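Side-chain contacts in xylulokinase (Brucella ovis, PDB 5VM1), which probably phosphorylates D-xylulose to D-xylulose 5-phosphate at the expense of ATP, as a sugar kinase of the FGGY family: residues E309-I314 / G356-L361; A437-L442 / I453-Q458; A59-I64 / A226-L231. All blocks are in the same frame, centred on the assembly; numbering follows the deposited sequence.

Interaction 1 (E309-I314 / G356-L361); sequences EWYSKI and GSFCGL
Helix 305-315 meets the antiparallel strand pair 337-339 and 357-359 through a small aromatic cluster of Trp310, Tyr311 and Phe358. The contact lies in the C-terminal FGGY part of the kinase. Phe358 reaches from its strand to both helix residues. Its CE2 lies 4.0 Å from Trp310 CZ3, at the edge of the indole and near its plane. The two side chains run past each other in opposite directions. The neighbouring CZ of Phe358 comes 4.1 Å from Tyr311 CD1. Phe358 and Tyr311 form an offset edge-to-face pair, with the Phe358 edge directed toward the Tyr311 face. Their centroids are 6.0 Å apart and their planes meet at 63°. Both helix rings leave with CG anti to the backbone N (chi1 171° for Trp310, 176° for Tyr311), which sends them out on the strand side. Ile314 CG1 lies over one face of the Trp310 ring, toward its rim. Leu370 of helix 367-390 touches both Tyr311 and Phe358, and the Phe338 ring meets Phe358 from the partner strand. The Tyr311 hydroxyl is hydrogen-bonded to Arg367 O. No hydrogen bond links the two segments, so helix and strand are held here by apolar and aromatic contact alone.

Interaction 2 (A437-L442 / I453-Q458); sequences AARLGL and ICTPPQ
The guanidinium of Arg439 grips a single backbone oxygen, Thr455 O, with both of its terminal nitrogens. NH1 donates to Thr455 O at 2.8 Å with an N-H...O angle of 153°. It lies in the carbonyl plane, on a lone pair. NH2 donates to the same Thr455 O at 3.1 Å, less straight at 139° and tilted from that plane. The grip is end-on, through NH1 and NH2, and the oxygen sits in the guanidinium plane. NH2 also makes a weak hydrogen bond to Thr455 OG1 at 2.7 Å.

The loop backbone also lies over one face of the guanidinium. Ile453 O is 3.0 Å above the plane and Cys454 CA 3.3 Å, both toward the rim. Cys454 is the centre of an inverse gamma turn, closed by Thr455 N donating to Ile453 O at 2.9 Å. That turn brings a face contact and an edge contact to the same arginine. The Arg439 chain is extended from CG to NE (chi2 -179°), which carries the charged group clear of its helix. The group is buried, but NE is bonded to Gln29 OE1 and NH1 also to Cys249 O. Together with Thr455 O, these partners probably compensate much of the cost of burying the charge and help to fix its rotation.

Beside this polar centre, Leu442 CD2 packs against the Ile453 side chain, 3.7 Å from CD1.

The contact ties helix 433-446 to the loop between helix 450-453 and strand 459-463. Cys454 also touches Cys249 of helix 243-251. Gln29, in the turn between strands 19-26 and 31-38, brings the N-terminal FGGY part to the same arginine.

Interaction 3 (A59-I64 / A226-L231); sequences ACRTAI and AAEWSL
Arg61 and Glu228 form a salt bridge beside an Ile64-Trp229 contact, where helix 53-70 meets the Schellman motif that ends helix 223-228. Both segments lie in the N-terminal FGGY part of the chain, which is of the actin-like ATPase clan.

The arginine meets the carboxylate side-on. NE donates to Glu228 OE2 at 3.3 Å, and NH1 donates to the same OE2 at 3.2 Å. NH1 also donates to Glu228 OE1 at 3.2 Å. Both oxygens use their syn lone pairs. The guanidinium and carboxylate planes are only 14° apart. OE2 lies close to the guanidinium plane, while OE1 is tilted 22° out of it. The two side chains cross at about a right angle. Arg61 is bent at chi3 on its way to the carboxylate. Glu228 stretches out straight, which carries its carboxylate to the guanidinium edge.

The apolar half is a CH-pi contact. Ile64 CG2 stands over the five-membered ring of Trp229, 3.7 Å from its centroid and 18° off the ring normal. Ile64 CD1 lies on the same side of the indole plane, at the rim by Trp229 CH2 (3.4 Å).

Further out, Trp168 of helix 161-170 touches both Arg61 and Trp229. Ala59 and Ala63 rest on Val20 and Ala22 of strand 19-26, which sets helix 53-70 against the central sheet. On the other side of the contact, Ser230 is the C-prime residue, with positive phi. The chain turns there, just after Glu228 and Trp229 have presented their side chains. Glu228 CB lies 4.3 Å above the Trp229 plane, toward the rim, on the face opposite Ile64 CG2.

How the interactions relate
Interaction 2 is the buried contact of the three; interactions 1 and 3 are partly buried and lie farther out, each with its centre about 26 Å from the centre of the chain. Interactions 1 and 3 are on opposite sides of that centre, one in the C-terminal and one in the N-terminal FGGY part, with centres about 47 Å apart. Interaction 2 is closer to interaction 3, at about 22 Å between centres. No two of them touch or share a helix or strand. Their chemistry differs. Interaction 1 is wholly apolar and aromatic. Interaction 2 turns an arginine onto one backbone oxygen, with a leucine-isoleucine contact beside it. Interaction 3 pairs an arginine with an exposed glutamate and adds a CH-pi contact.

Interaction 1 (E309-I314 / G356-L361)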
ATOM      1  N   GLU A 309       6.244  -1.145 -18.725  1.00 41.38           N
ATOM      2  CA  GLU A 309       5.698  -0.009 -19.462  1.00 34.68           C
ATOM      3  C   GLU A 309       6.820   0.801 -20.095  1.00 33.82           C
ATOM      4  O   GLU A 309       6.740   1.175 -21.269  1.00 39.31           O
ATOM      5  CB  GLU A 309       4.848   0.879 -18.541  1.00 37.53           C
ATOM      6  CG  GLU A 309       3.353   0.653 -18.613  1.00 54.42           C
ATOM      7  CD  GLU A 309       2.675   0.762 -17.234  1.00 72.14           C
ATOM      8  OE1 GLU A 309       2.989   1.724 -16.484  1.00 79.00           O
ATOM      9  OE2 GLU A 309       1.840  -0.122 -16.902  1.00 64.19           O
ATOM     10  N   TRP A 310       7.882   1.080 -19.332  1.00 32.08           N
ATOM     11  CA  TRP A 310       8.981   1.853 -19.894  1.00 42.31           C
ATOM     12  C   TRP A 310       9.535   1.183 -21.150  1.00 48.84           C
ATOM     13  O   TRP A 310       9.648   1.823 -22.205  1.00 48.96           O
ATOM     14  CB  TRP A 310      10.102   2.051 -18.873  1.00 40.05           C
ATOM     15  CG  TRP A 310      11.313   2.670 -19.563  1.00 38.74           C
ATOM     16  CD1 TRP A 310      11.483   3.984 -19.890  1.00 34.73           C
ATOM     17  CD2 TRP A 310      12.490   1.987 -20.026  1.00 38.04           C
ATOM     18  NE1 TRP A 310      12.685   4.163 -20.537  1.00 32.83           N
ATOM     19  CE2 TRP A 310      13.324   2.960 -20.634  1.00 41.55           C
ATOM     20  CE3 TRP A 310      12.921   0.652 -19.985  1.00 30.14           C
ATOM     21  CZ2 TRP A 310      14.576   2.644 -21.199  1.00 44.89           C
ATOM     22  CZ3 TRP A 310      14.167   0.336 -20.541  1.00 31.54           C
ATOM     23  CH2 TRP A 310      14.981   1.335 -21.143  1.00 33.90           C
ATOM     24  N   TYR A 311       9.834  -0.124 -21.070  1.00 31.88           N
ATOM     25  CA  TYR A 311      10.409  -0.825 -22.213  1.00 32.58           C
ATOM     26  C   TYR A 311       9.453  -0.852 -23.404  1.00 45.15           C
ATOM     27  O   TYR A 311       9.887  -0.743 -24.564  1.00 43.65           O
ATOM     28  CB  TYR A 311      10.825  -2.231 -21.804  1.00 31.57           C
ATOM     29  CG  TYR A 311      11.353  -3.073 -22.940  1.00 32.41           C
ATOM     30  CD1 TYR A 311      12.533  -2.739 -23.602  1.00 37.89           C
ATOM     31  CD2 TYR A 311      10.692  -4.228 -23.328  1.00 33.03           C
ATOM     32  CE1 TYR A 311      13.008  -3.531 -24.647  1.00 43.90           C
ATOM     33  CE2 TYR A 311      11.146  -5.005 -24.356  1.00 33.97           C
ATOM     34  CZ  TYR A 311      12.296  -4.665 -25.016  1.00 46.14           C
ATOM     35  OH  TYR A 311      12.716  -5.481 -26.045  1.00 51.66           O
ATOM     36  N   SER A 312       8.148  -0.990 -23.141  1.00 36.25           N
ATOM     37  CA  SER A 312       7.184  -1.027 -24.236  1.00 42.86           C
ATOM     38  C   SER A 312       7.129   0.306 -24.971  1.00 44.31           C
ATOM     39  O   SER A 312       7.080   0.329 -26.210  1.00 46.04           O
ATOM     40  CB  SER A 312       5.801  -1.426 -23.731  1.00 43.86           C
ATOM     41  OG  SER A 312       5.321  -0.484 -22.818  1.00 52.20           O
ATOM     42  N   LYS A 313       7.197   1.430 -24.245  1.00 39.08           N
ATOM     43  CA  LYS A 313       7.223   2.715 -24.943  1.00 39.73           C
ATOM     44  C   LYS A 313       8.472   2.834 -25.816  1.00 50.03           C
ATOM     45  O   LYS A 313       8.402   3.381 -26.930  1.00 42.14           O
ATOM     46  CB  LYS A 313       7.142   3.881 -23.950  1.00 39.25           C
ATOM     47  CG  LYS A 313       5.886   3.873 -23.052  1.00 69.73           C
ATOM     48  CD  LYS A 313       5.920   4.989 -21.982  1.00 70.18           C
ATOM     49  CE  LYS A 313       4.527   5.585 -21.679  1.00 65.26           C
ATOM     50  NZ  LYS A 313       3.783   4.962 -20.531  1.00 61.14           N
ATOM     51  N   ILE A 314       9.600   2.267 -25.366  1.00 38.35           N
ATOM     52  CA  ILE A 314      10.801   2.265 -26.201  1.00 44.33           C
ATOM     53  C   ILE A 314      10.543   1.493 -27.486  1.00 41.49           C
ATOM     54  O   ILE A 314      10.602   2.051 -28.586  1.00 53.54           O
ATOM     55  CB  ILE A 314      11.996   1.669 -25.435  1.00 51.58           C
ATOM     56  CG1 ILE A 314      12.410   2.556 -24.238  1.00 41.64           C
ATOM     57  CG2 ILE A 314      13.148   1.352 -26.407  1.00 37.36           C
ATOM     58  CD1 ILE A 314      12.856   3.955 -24.611  1.00 37.00           C
ATOM     59  N   GLY A 356      18.714   2.197 -14.141  1.00 32.52           N
ATOM     60  CA  GLY A 356      18.445   0.952 -14.815  1.00 30.16           C
ATOM     61  C   GLY A 356      19.539   0.590 -15.793  1.00 28.28           C
ATOM     62  O   GLY A 356      20.328   1.435 -16.222  1.00 36.77           O
ATOM     63  N   SER A 357      19.545  -0.682 -16.179  1.00 28.85           N
ATOM     64  CA  SER A 357      20.604  -1.217 -17.021  1.00 26.27           C
ATOM     65  C   SER A 357      20.158  -2.490 -17.718  1.00 39.95           C
ATOM     66  O   SER A 357      19.534  -3.357 -17.101  1.00 50.40           O
ATOM     67  CB  SER A 357      21.846  -1.528 -16.186  1.00 26.17           C
ATOM     68  OG  SER A 357      22.830  -2.157 -16.980  1.00 36.24           O
ATOM     69  N   PHE A 358      20.548  -2.614 -18.984  1.00 43.07           N
ATOM     70  CA  PHE A 358      20.610  -3.885 -19.690  1.00 36.54           C
ATOM     71  C   PHE A 358      22.078  -4.266 -19.783  1.00 37.51           C
ATOM     72  O   PHE A 358      22.916  -3.423 -20.103  1.00 40.98           O
ATOM     73  CB  PHE A 358      20.054  -3.789 -21.114  1.00 39.13           C
ATOM     74  CG  PHE A 358      18.569  -3.849 -21.199  1.00 33.94           C
ATOM     75  CD1 PHE A 358      17.903  -5.040 -20.975  1.00 34.80           C
ATOM     76  CD2 PHE A 358      17.833  -2.724 -21.569  1.00 31.06           C
ATOM     77  CE1 PHE A 358      16.496  -5.113 -21.063  1.00 32.97           C
ATOM     78  CE2 PHE A 358      16.439  -2.786 -21.674  1.00 32.98           C
ATOM     79  CZ  PHE A 358      15.775  -3.992 -21.411  1.00 32.80           C
ATOM     80  N   CYS A 359      22.390  -5.530 -19.509  1.00 42.51           N
ATOM     81  CA  CYS A 359      23.748  -6.046 -19.661  1.00 45.73           C
ATOM     82  C   CYS A 359      23.673  -7.359 -20.418  1.00 42.60           C
ATOM     83  O   CYS A 359      22.603  -7.943 -20.590  1.00 44.95           O
ATOM     84  CB  CYS A 359      24.494  -6.256 -18.327  1.00 36.60           C
ATOM     85  SG  CYS A 359      25.076  -4.711 -17.584  1.00 47.28           S
ATOM     86  N   GLY A 360      24.818  -7.779 -20.932  1.00 34.19           N
ATOM     87  CA  GLY A 360      24.849  -9.000 -21.698  1.00 47.33           C
ATOM     88  C   GLY A 360      24.266  -8.907 -23.079  1.00 51.30           C
ATOM     89  O   GLY A 360      23.889  -9.933 -23.642  1.00 63.81           O
ATOM     90  N   LEU A 361      24.182  -7.706 -23.647  1.00 41.08           N
ATOM     91  CA  LEU A 361      23.578  -7.564 -24.960  1.00 38.32           C
ATOM     92  C   LEU A 361      24.446  -8.214 -26.027  1.00 39.57           C
ATOM     93  O   LEU A 361      25.666  -8.051 -26.056  1.00 41.06           O
ATOM     94  CB  LEU A 361      23.327  -6.094 -25.302  1.00 36.30           C
ATOM     95  CG  LEU A 361      22.441  -5.280 -24.368  1.00 34.07           C
ATOM     96  CD1 LEU A 361      22.479  -3.816 -24.789  1.00 34.30           C
ATOM     97  CD2 LEU A 361      21.001  -5.829 -24.286  1.00 35.10           C
TER

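Interaction 2 (A437-L442 / I453-Q458)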
ATOM      1  N   ALA A 437     -11.761  -3.230   3.661  1.00 33.44           N
ATOM      2  CA  ALA A 437     -12.524  -2.260   4.423  1.00 34.43           C
ATOM      3  C   ALA A 437     -13.914  -2.808   4.773  1.00 40.47           C
ATOM      4  O   ALA A 437     -14.344  -2.745   5.927  1.00 40.36           O
ATOM      5  CB  ALA A 437     -12.597  -0.954   3.629  1.00 34.59           C
ATOM      6  N   ALA A 438     -14.614  -3.404   3.806  1.00 42.29           N
ATOM      7  CA  ALA A 438     -15.897  -4.019   4.132  1.00 37.73           C
ATOM      8  C   ALA A 438     -15.731  -5.068   5.221  1.00 37.96           C
ATOM      9  O   ALA A 438     -16.472  -5.072   6.210  1.00 40.34           O
ATOM     10  CB  ALA A 438     -16.515  -4.647   2.886  1.00 38.37           C
ATOM     11  N   ARG A 439     -14.712  -5.920   5.089  1.00 39.62           N
ATOM     12  CA  ARG A 439     -14.425  -6.923   6.105  1.00 37.53           C
ATOM     13  C   ARG A 439     -14.155  -6.293   7.468  1.00 44.96           C
ATOM     14  O   ARG A 439     -14.637  -6.794   8.490  1.00 49.51           O
ATOM     15  CB  ARG A 439     -13.241  -7.779   5.666  1.00 36.60           C
ATOM     16  CG  ARG A 439     -13.612  -8.892   4.728  1.00 38.23           C
ATOM     17  CD  ARG A 439     -12.401  -9.704   4.345  1.00 37.62           C
ATOM     18  NE  ARG A 439     -12.779 -11.074   4.053  1.00 45.55           N
ATOM     19  CZ  ARG A 439     -11.917 -12.027   3.734  1.00 48.98           C
ATOM     20  NH1 ARG A 439     -10.623 -11.759   3.659  1.00 48.54           N
ATOM     21  NH2 ARG A 439     -12.349 -13.249   3.506  1.00 45.74           N
ATOM     22  N   LEU A 440     -13.391  -5.192   7.514  1.00 40.02           N
ATOM     23  CA  LEU A 440     -13.147  -4.559   8.806  1.00 37.35           C
ATOM     24  C   LEU A 440     -14.452  -4.008   9.381  1.00 44.86           C
ATOM     25  O   LEU A 440     -14.721  -4.139  10.583  1.00 44.54           O
ATOM     26  CB  LEU A 440     -12.077  -3.471   8.666  1.00 36.29           C
ATOM     27  CG  LEU A 440     -10.632  -3.971   8.438  1.00 38.32           C
ATOM     28  CD1 LEU A 440      -9.637  -2.870   8.070  1.00 34.16           C
ATOM     29  CD2 LEU A 440     -10.100  -4.751   9.624  1.00 37.67           C
ATOM     30  N   GLY A 441     -15.320  -3.481   8.523  1.00 43.91           N
ATOM     31  CA  GLY A 441     -16.630  -3.075   8.991  1.00 40.48           C
ATOM     32  C   GLY A 441     -17.425  -4.243   9.540  1.00 46.60           C
ATOM     33  O   GLY A 441     -18.093  -4.115  10.570  1.00 44.61           O
ATOM     34  N   LEU A 442     -17.324  -5.417   8.895  1.00 46.94           N
ATOM     35  CA  LEU A 442     -18.032  -6.592   9.410  1.00 46.47           C
ATOM     36  C   LEU A 442     -17.473  -7.006  10.761  1.00 56.51           C
ATOM     37  O   LEU A 442     -18.223  -7.407  11.657  1.00 61.37           O
ATOM     38  CB  LEU A 442     -17.940  -7.761   8.422  1.00 45.48           C
ATOM     39  CG  LEU A 442     -18.588  -9.134   8.706  1.00 50.77           C
ATOM     40  CD1 LEU A 442     -18.794  -9.866   7.398  1.00 48.75           C
ATOM     41  CD2 LEU A 442     -17.825 -10.048   9.672  1.00 50.77           C
ATOM     42  N   ILE A 453     -12.506 -13.824  10.036  1.00 51.51           N
ATOM     43  CA  ILE A 453     -13.197 -13.121   8.957  1.00 55.75           C
ATOM     44  C   ILE A 453     -12.297 -12.939   7.738  1.00 46.93           C
ATOM     45  O   ILE A 453     -12.705 -13.198   6.606  1.00 41.15           O
ATOM     46  CB  ILE A 453     -13.735 -11.772   9.480  1.00 53.82           C
ATOM     47  CG1 ILE A 453     -14.684 -12.020  10.651  1.00 52.07           C
ATOM     48  CG2 ILE A 453     -14.442 -11.028   8.384  1.00 50.20           C
ATOM     49  CD1 ILE A 453     -15.743 -13.056  10.374  1.00 48.98           C
ATOM     50  N   CYS A 454     -11.057 -12.508   7.951  1.00 45.29           N
ATOM     51  CA  CYS A 454     -10.127 -12.180   6.872  1.00 38.21           C
ATOM     52  C   CYS A 454      -9.464 -13.448   6.329  1.00 38.72           C
ATOM     53  O   CYS A 454      -8.280 -13.716   6.537  1.00 46.85           O
ATOM     54  CB  CYS A 454      -9.090 -11.191   7.369  1.00 39.25           C
ATOM     55  SG  CYS A 454      -9.776  -9.614   7.892  1.00 42.63           S
ATOM     56  N   THR A 455     -10.254 -14.216   5.555  1.00 39.66           N
ATOM     57  CA  THR A 455      -9.859 -15.484   4.958  1.00 40.64           C
ATOM     58  C   THR A 455      -9.249 -15.258   3.577  1.00 42.36           C
ATOM     59  O   THR A 455      -9.522 -14.245   2.918  1.00 41.10           O
ATOM     60  CB  THR A 455     -11.071 -16.427   4.835  1.00 51.84           C
ATOM     61  OG1 THR A 455     -12.093 -15.836   4.025  1.00 55.08           O
ATOM     62  CG2 THR A 455     -11.674 -16.778   6.215  1.00 56.16           C
ATOM     63  N   PRO A 456      -8.379 -16.156   3.116  1.00 45.84           N
ATOM     64  CA  PRO A 456      -7.854 -16.021   1.751  1.00 38.26           C
ATOM     65  C   PRO A 456      -8.944 -16.309   0.738  1.00 39.21           C
ATOM     66  O   PRO A 456      -9.937 -16.992   1.049  1.00 59.27           O
ATOM     67  CB  PRO A 456      -6.738 -17.079   1.694  1.00 38.97           C
ATOM     68  CG  PRO A 456      -7.103 -18.081   2.760  1.00 41.30           C
ATOM     69  CD  PRO A 456      -7.784 -17.284   3.854  1.00 41.11           C
ATOM     70  N   PRO A 457      -8.838 -15.768  -0.466  1.00 44.12           N
ATOM     71  CA  PRO A 457      -9.828 -16.079  -1.504  1.00 42.85           C
ATOM     72  C   PRO A 457      -9.569 -17.453  -2.091  1.00 41.19           C
ATOM     73  O   PRO A 457      -8.547 -18.081  -1.841  1.00 48.34           O
ATOM     74  CB  PRO A 457      -9.617 -14.976  -2.544  1.00 42.81           C
ATOM     75  CG  PRO A 457      -8.186 -14.549  -2.340  1.00 40.59           C
ATOM     76  CD  PRO A 457      -7.926 -14.682  -0.871  1.00 40.62           C
ATOM     77  N   GLN A 458     -10.535 -17.936  -2.850  1.00 43.01           N
ATOM     78  CA  GLN A 458     -10.300 -19.196  -3.538  1.00 51.30           C
ATOM     79  C   GLN A 458      -9.236 -19.013  -4.623  1.00 46.99           C
ATOM     80  O   GLN A 458      -9.171 -17.984  -5.303  1.00 42.27           O
ATOM     81  CB  GLN A 458     -11.598 -19.753  -4.119  1.00 56.69           C
ATOM     82  CG  GLN A 458     -12.481 -20.362  -3.041  1.00 60.59           C
ATOM     83  CD  GLN A 458     -13.732 -20.994  -3.584  1.00 71.09           C
ATOM     84  OE1 GLN A 458     -14.234 -20.595  -4.638  1.00 83.45           O
ATOM     85  NE2 GLN A 458     -14.247 -21.990  -2.874  1.00 67.61           N
TER

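Interaction 3 (A59-I64 / A226-L231)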
ATOM      1  N   ALA A  59     -16.789  12.819  -3.914  1.00 59.45           N
ATOM      2  CA  ALA A  59     -16.611  11.529  -4.576  1.00 56.65           C
ATOM      3  C   ALA A  59     -17.254  10.408  -3.772  1.00 59.92           C
ATOM      4  O   ALA A  59     -17.913   9.521  -4.328  1.00 55.83           O
ATOM      5  CB  ALA A  59     -15.117  11.252  -4.775  1.00 42.33           C
ATOM      6  N   CYS A  60     -17.098  10.455  -2.455  1.00 64.54           N
ATOM      7  CA  CYS A  60     -17.697   9.452  -1.590  1.00 60.30           C
ATOM      8  C   CYS A  60     -19.222   9.565  -1.593  1.00 62.58           C
ATOM      9  O   CYS A  60     -19.926   8.549  -1.609  1.00 59.07           O
ATOM     10  CB  CYS A  60     -17.103   9.604  -0.190  1.00 57.93           C
ATOM     11  SG  CYS A  60     -17.465   8.262   0.912  1.00 64.52           S
ATOM     12  N   ARG A  61     -19.750  10.795  -1.574  1.00 61.07           N
ATOM     13  CA  ARG A  61     -21.192  10.992  -1.683  1.00 51.73           C
ATOM     14  C   ARG A  61     -21.720  10.485  -3.013  1.00 53.92           C
ATOM     15  O   ARG A  61     -22.839   9.962  -3.094  1.00 58.70           O
ATOM     16  CB  ARG A  61     -21.536  12.474  -1.530  1.00 57.15           C
ATOM     17  CG  ARG A  61     -21.659  12.961  -0.107  1.00 56.04           C
ATOM     18  CD  ARG A  61     -22.652  14.094  -0.018  1.00 59.49           C
ATOM     19  NE  ARG A  61     -23.434  14.036   1.215  1.00 66.85           N
ATOM     20  CZ  ARG A  61     -23.171  14.761   2.299  1.00 70.93           C
ATOM     21  NH1 ARG A  61     -23.942  14.646   3.386  1.00 55.16           N
ATOM     22  NH2 ARG A  61     -22.134  15.601   2.292  1.00 64.37           N
ATOM     23  N   THR A  62     -20.934  10.652  -4.073  1.00 55.73           N
ATOM     24  CA  THR A  62     -21.345  10.181  -5.388  1.00 54.31           C
ATOM     25  C   THR A  62     -21.488   8.670  -5.382  1.00 55.15           C
ATOM     26  O   THR A  62     -22.513   8.128  -5.808  1.00 68.11           O
ATOM     27  CB  THR A  62     -20.322  10.635  -6.441  1.00 56.78           C
ATOM     28  OG1 THR A  62     -20.509  12.026  -6.735  1.00 62.42           O
ATOM     29  CG2 THR A  62     -20.413   9.814  -7.731  1.00 48.50           C
ATOM     30  N   ALA A  63     -20.482   7.975  -4.852  1.00 47.58           N
ATOM     31  CA  ALA A  63     -20.513   6.517  -4.857  1.00 52.59           C
ATOM     32  C   ALA A  63     -21.534   5.959  -3.863  1.00 50.70           C
ATOM     33  O   ALA A  63     -22.175   4.943  -4.143  1.00 54.47           O
ATOM     34  CB  ALA A  63     -19.111   5.965  -4.578  1.00 48.20           C
ATOM     35  N   ILE A  64     -21.725   6.603  -2.709  1.00 52.59           N
ATOM     36  CA  ILE A  64     -22.714   6.098  -1.755  1.00 53.86           C
ATOM     37  C   ILE A  64     -24.118   6.194  -2.328  1.00 57.65           C
ATOM     38  O   ILE A  64     -24.845   5.197  -2.380  1.00 62.51           O
ATOM     39  CB  ILE A  64     -22.638   6.846  -0.417  1.00 55.93           C
ATOM     40  CG1 ILE A  64     -21.414   6.421   0.385  1.00 55.26           C
ATOM     41  CG2 ILE A  64     -23.914   6.608   0.387  1.00 51.69           C
ATOM     42  CD1 ILE A  64     -21.260   7.223   1.652  1.00 48.87           C
ATOM     43  N   ALA A 226     -27.214   9.038   8.940  1.00 84.97           N
ATOM     44  CA  ALA A 226     -28.007   7.818   9.071  1.00 91.38           C
ATOM     45  C   ALA A 226     -29.401   7.985   8.477  1.00 96.23           C
ATOM     46  O   ALA A 226     -29.975   7.017   7.961  1.00103.36           O
ATOM     47  CB  ALA A 226     -28.101   7.403  10.541  1.00 90.51           C
ATOM     48  N   ALA A 227     -29.961   9.194   8.538  1.00 87.37           N
ATOM     49  CA  ALA A 227     -31.265   9.454   7.946  1.00 87.56           C
ATOM     50  C   ALA A 227     -31.180   9.854   6.483  1.00 80.70           C
ATOM     51  O   ALA A 227     -32.136   9.637   5.733  1.00 84.03           O
ATOM     52  CB  ALA A 227     -31.996  10.554   8.726  1.00 88.71           C
ATOM     53  N   GLU A 228     -30.061  10.442   6.058  1.00 85.27           N
ATOM     54  CA  GLU A 228     -29.942  10.881   4.674  1.00 86.13           C
ATOM     55  C   GLU A 228     -29.974   9.699   3.714  1.00 85.03           C
ATOM     56  O   GLU A 228     -30.437   9.839   2.573  1.00 81.94           O
ATOM     57  CB  GLU A 228     -28.659  11.700   4.510  1.00 83.83           C
ATOM     58  CG  GLU A 228     -28.450  12.320   3.135  1.00 91.37           C
ATOM     59  CD  GLU A 228     -27.219  13.212   3.094  1.00 92.47           C
ATOM     60  OE1 GLU A 228     -27.070  14.054   4.003  1.00 90.18           O
ATOM     61  OE2 GLU A 228     -26.383  13.052   2.174  1.00 91.45           O
ATOM     62  N   TRP A 229     -29.512   8.528   4.170  1.00 86.19           N
ATOM     63  CA  TRP A 229     -29.521   7.284   3.403  1.00 88.46           C
ATOM     64  C   TRP A 229     -30.488   6.254   3.987  1.00 91.96           C
ATOM     65  O   TRP A 229     -30.540   5.112   3.507  1.00 89.64           O
ATOM     66  CB  TRP A 229     -28.105   6.701   3.333  1.00 79.12           C
ATOM     67  CG  TRP A 229     -27.082   7.698   2.879  1.00 76.92           C
ATOM     68  CD1 TRP A 229     -27.230   8.623   1.888  1.00 80.89           C
ATOM     69  CD2 TRP A 229     -25.766   7.897   3.420  1.00 74.71           C
ATOM     70  NE1 TRP A 229     -26.091   9.374   1.768  1.00 86.37           N
ATOM     71  CE2 TRP A 229     -25.174   8.951   2.695  1.00 80.10           C
ATOM     72  CE3 TRP A 229     -25.031   7.284   4.440  1.00 60.59           C
ATOM     73  CZ2 TRP A 229     -23.874   9.409   2.959  1.00 68.41           C
ATOM     74  CZ3 TRP A 229     -23.752   7.736   4.701  1.00 58.01           C
ATOM     75  CH2 TRP A 229     -23.185   8.792   3.963  1.00 59.28           C
ATOM     76  N   SER A 230     -31.250   6.639   5.013  1.00 91.20           N
ATOM     77  CA  SER A 230     -32.225   5.783   5.688  1.00 89.77           C
ATOM     78  C   SER A 230     -31.556   4.522   6.241  1.00 86.75           C
ATOM     79  O   SER A 230     -31.713   3.416   5.733  1.00 87.44           O
ATOM     80  CB  SER A 230     -33.392   5.444   4.754  1.00 89.90           C
ATOM     81  OG  SER A 230     -34.290   6.536   4.665  1.00 96.03           O
ATOM     82  N   LEU A 231     -30.802   4.726   7.314  1.00 81.64           N
ATOM     83  CA  LEU A 231     -30.143   3.629   8.003  1.00 77.27           C
ATOM     84  C   LEU A 231     -31.035   3.122   9.134  1.00 81.75           C
ATOM     85  O   LEU A 231     -31.494   3.904   9.981  1.00 75.36           O
ATOM     86  CB  LEU A 231     -28.779   4.074   8.533  1.00 75.47           C
TER